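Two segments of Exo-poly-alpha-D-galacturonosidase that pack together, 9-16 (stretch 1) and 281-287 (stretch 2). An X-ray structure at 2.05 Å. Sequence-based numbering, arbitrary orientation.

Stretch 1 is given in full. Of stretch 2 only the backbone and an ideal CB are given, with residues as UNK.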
# COMPACT_ATOMS: atom_id res chain seq x y z
N LYS D 9 -22.23 -21.55 11.34
CA LYS D 9 -23.45 -22.37 11.42
C LYS D 9 -23.31 -23.70 10.67
O LYS D 9 -23.81 -24.72 11.13
CB LYS D 9 -24.68 -21.60 10.90
CG LYS D 9 -25.01 -20.31 11.64
CD LYS D 9 -25.73 -20.57 12.95
CE LYS D 9 -25.84 -19.29 13.77
NZ LYS D 9 -26.41 -19.56 15.13
N ILE D 10 -22.63 -23.68 9.53
CA ILE D 10 -22.40 -24.91 8.78
C ILE D 10 -21.45 -25.84 9.55
O ILE D 10 -21.73 -27.04 9.67
CB ILE D 10 -21.93 -24.64 7.33
CG1 ILE D 10 -23.01 -23.86 6.57
CG2 ILE D 10 -21.64 -25.95 6.58
CD1 ILE D 10 -22.54 -23.24 5.28
N GLU D 11 -20.36 -25.29 10.08
CA GLU D 11 -19.41 -26.06 10.90
C GLU D 11 -20.11 -26.71 12.11
O GLU D 11 -19.83 -27.86 12.45
CB GLU D 11 -18.19 -25.21 11.31
CG GLU D 11 -17.33 -25.85 12.40
CD GLU D 11 -15.89 -25.35 12.43
OE1 GLU D 11 -15.58 -24.33 11.77
OE2 GLU D 11 -15.06 -25.98 13.13
N GLU D 12 -21.03 -25.96 12.72
CA GLU D 12 -21.85 -26.45 13.84
C GLU D 12 -22.65 -27.67 13.42
O GLU D 12 -22.63 -28.69 14.09
CB GLU D 12 -22.84 -25.37 14.25
CG GLU D 12 -22.78 -24.97 15.69
CD GLU D 12 -21.96 -23.72 15.87
OE1 GLU D 12 -20.72 -23.83 15.79
OE2 GLU D 12 -22.55 -22.63 16.06
N GLU D 13 -23.37 -27.52 12.31
CA GLU D 13 -24.22 -28.55 11.75
C GLU D 13 -23.44 -29.84 11.45
O GLU D 13 -23.90 -30.94 11.80
CB GLU D 13 -24.92 -28.01 10.49
CG GLU D 13 -25.69 -29.03 9.65
CD GLU D 13 -26.93 -29.58 10.33
OE1 GLU D 13 -27.38 -29.03 11.36
OE2 GLU D 13 -27.48 -30.59 9.81
N ILE D 14 -22.27 -29.70 10.83
CA ILE D 14 -21.39 -30.83 10.58
C ILE D 14 -20.98 -31.53 11.88
O ILE D 14 -21.13 -32.75 12.01
CB ILE D 14 -20.11 -30.42 9.77
CG1 ILE D 14 -20.51 -29.81 8.42
CG2 ILE D 14 -19.22 -31.64 9.55
CD1 ILE D 14 -19.43 -29.00 7.74
N LEU D 15 -20.48 -30.76 12.85
CA LEU D 15 -20.07 -31.30 14.15
C LEU D 15 -21.21 -31.97 14.92
O LEU D 15 -20.97 -32.87 15.74
CB LEU D 15 -19.38 -30.23 15.01
CG LEU D 15 -18.02 -29.73 14.50
CD1 LEU D 15 -17.62 -28.42 15.15
CD2 LEU D 15 -16.94 -30.79 14.70
N ASN D 16 -22.44 -31.55 14.66
CA ASN D 16 -23.61 -32.15 15.31
C ASN D 16 -23.98 -33.53 14.76
O ASN D 16 -24.70 -34.29 15.40
CB ASN D 16 -24.83 -31.21 15.25
CG ASN D 16 -24.74 -30.08 16.27
OD1 ASN D 16 -24.06 -30.19 17.29
ND2 ASN D 16 -25.44 -28.98 15.99
N UNK D 281 -21.66 -33.06 0.64
CA UNK D 281 -22.18 -31.92 1.39
C UNK D 281 -21.89 -32.05 2.89
O UNK D 281 -21.80 -33.16 3.42
CB UNK D 281 -23.69 -31.78 1.16
N UNK D 282 -21.74 -30.91 3.55
CA UNK D 282 -21.44 -30.85 4.97
C UNK D 282 -20.11 -31.53 5.28
O UNK D 282 -20.05 -32.52 6.01
CB UNK D 282 -22.57 -31.50 5.78
N UNK D 283 -19.06 -31.00 4.66
CA UNK D 283 -17.69 -31.48 4.82
C UNK D 283 -16.89 -30.39 5.52
O UNK D 283 -16.86 -29.24 5.06
CB UNK D 283 -17.06 -31.85 3.47
N UNK D 284 -16.27 -30.75 6.64
CA UNK D 284 -15.46 -29.84 7.42
C UNK D 284 -14.00 -30.26 7.33
O UNK D 284 -13.65 -31.40 7.65
CB UNK D 284 -15.93 -29.80 8.88
N UNK D 285 -13.15 -29.34 6.86
CA UNK D 285 -11.72 -29.58 6.71
C UNK D 285 -10.99 -28.52 7.56
O UNK D 285 -10.99 -27.34 7.21
CB UNK D 285 -11.29 -29.52 5.24
N UNK D 286 -10.40 -28.94 8.68
CA UNK D 286 -9.81 -27.95 9.60
C UNK D 286 -8.51 -28.41 10.25
O UNK D 286 -8.29 -29.62 10.45
CB UNK D 286 -10.82 -27.61 10.70
N UNK D 287 -7.66 -27.43 10.61
CA UNK D 287 -6.42 -27.68 11.35
C UNK D 287 -5.46 -28.67 10.68
O UNK D 287 -4.74 -29.41 11.37
CB UNK D 287 -6.77 -28.20 12.75

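The axes of helix 9-16 and strand 281-286 run at 97° and approach to 8.0 Å; four of the strand positions make contact. Position 281 is not among them: its ideal CB has no atom of stretch 1 within 5.5 Å, and the visible part sets little limit on the side chain. The residue is Glu-281, which makes no contact with the helix.

At position 282 CA-to-CB points sideways, yet the ideal CB is 3.7 Å from Ile-14 CG1, and the CA atoms of 282 and Ile-14 are 5.6 Å apart. The backbone angles, 61/60, lie in the left-handed region, where glycine, asparagine and aspartate are most at ease. The surroundings argue differently: Ile-10, Ile-14 and the methylenes of Glu-13 offer a largely apolar surface along which a long aliphatic or aromatic side chain could lie. The residue is Tyr-282, with chi1 m (-68°). Glu-13 CG sits over one face of its ring, 4.1 Å from the centroid and 29° off the normal, a CH-pi contact; Ile-10 CG2 meets the ring edge, 4.0 Å from Tyr-282 CD1.

Position 283 points away, with nothing of stretch 1 near its ideal CB, so the helix does not select a side chain. Ile-283 fits the extended backbone (-113/125), as beta-branched residues often do; its contact is through the main chain, its C atom lying 3.6 Å from Ile-14 CD1.

Position 284 points toward the helix. Its ideal CB is 3.8 Å from Ile-14 CD1 and 5.5 Å from Glu-11 CG, with Leu-15 also nearby. Leucine, isoleucine, valine or methionine would suit this apolar site. Leu-284 (chi1 t, chi2 p) lies with CD2 4.0 Å from Leu-15 CG, and both of its methyls lie against Glu-11, CD1 3.7 Å from Glu-11 CD and CD2 3.8 Å from Glu-11 CG.

Position 285 is out of reach, and stretch 1 gives no basis for a choice; Val-285 is found there.

At position 286 CA-to-CB again points toward stretch 1, and the ideal CB is 5.2 Å from Glu-11 OE2. A carboxylate at that distance favours a donor, preferably a positive one: lysine or arginine, with glutamine possible. Arg-286, extended beyond chi1 (p, then t, t), brings NH1 to 2.9 Å from Glu-11 OE2. The 148° N-H...O angle supports a hydrogen bond within a salt bridge, and the oxygen lies near the guanidinium plane. Leu-15 CD1 adds a contact, 3.6 Å from Arg-286 NH1.

Position 287 leaves the strand with angles 57/32, which suit glycine, asparagine or aspartate. Asp-287 does not touch the helix; its OD2 forms a long salt bridge, 4.0 Å from Arg-286 NE.

Stretch 2, residues 281-287: EYILVRD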
# COMPACT_ATOMS: atom_id res chain seq x y z
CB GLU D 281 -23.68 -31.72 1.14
CG GLU D 281 -24.55 -32.91 1.50
CD GLU D 281 -26.03 -32.66 1.29
OE1 GLU D 281 -26.80 -33.66 1.27
OE2 GLU D 281 -26.42 -31.48 1.16
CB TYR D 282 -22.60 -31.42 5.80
CG TYR D 282 -23.85 -30.58 5.75
CD1 TYR D 282 -23.85 -29.26 6.19
CD2 TYR D 282 -25.06 -31.11 5.29
CE1 TYR D 282 -25.00 -28.47 6.16
CE2 TYR D 282 -26.23 -30.33 5.26
CZ TYR D 282 -26.18 -29.01 5.69
OH TYR D 282 -27.31 -28.23 5.67
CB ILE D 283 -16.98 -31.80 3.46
CG1 ILE D 283 -17.91 -32.53 2.46
CG2 ILE D 283 -15.66 -32.56 3.69
CD1 ILE D 283 -18.34 -33.92 2.87
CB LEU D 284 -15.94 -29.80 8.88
CG LEU D 284 -15.21 -28.90 9.88
CD1 LEU D 284 -15.30 -27.42 9.46
CD2 LEU D 284 -15.78 -29.09 11.27
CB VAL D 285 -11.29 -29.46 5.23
CG1 VAL D 285 -9.79 -29.75 5.03
CG2 VAL D 285 -12.14 -30.39 4.36
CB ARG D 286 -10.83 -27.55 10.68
CG ARG D 286 -11.19 -28.68 11.62
CD ARG D 286 -12.24 -28.26 12.64
NE ARG D 286 -12.35 -29.23 13.72
CZ ARG D 286 -13.23 -29.14 14.71
NH1 ARG D 286 -14.09 -28.14 14.76
NH2 ARG D 286 -13.25 -30.08 15.66
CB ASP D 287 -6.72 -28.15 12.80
CG ASP D 287 -7.71 -27.25 13.52
OD1 ASP D 287 -7.55 -26.01 13.48
OD2 ASP D 287 -8.65 -27.80 14.14
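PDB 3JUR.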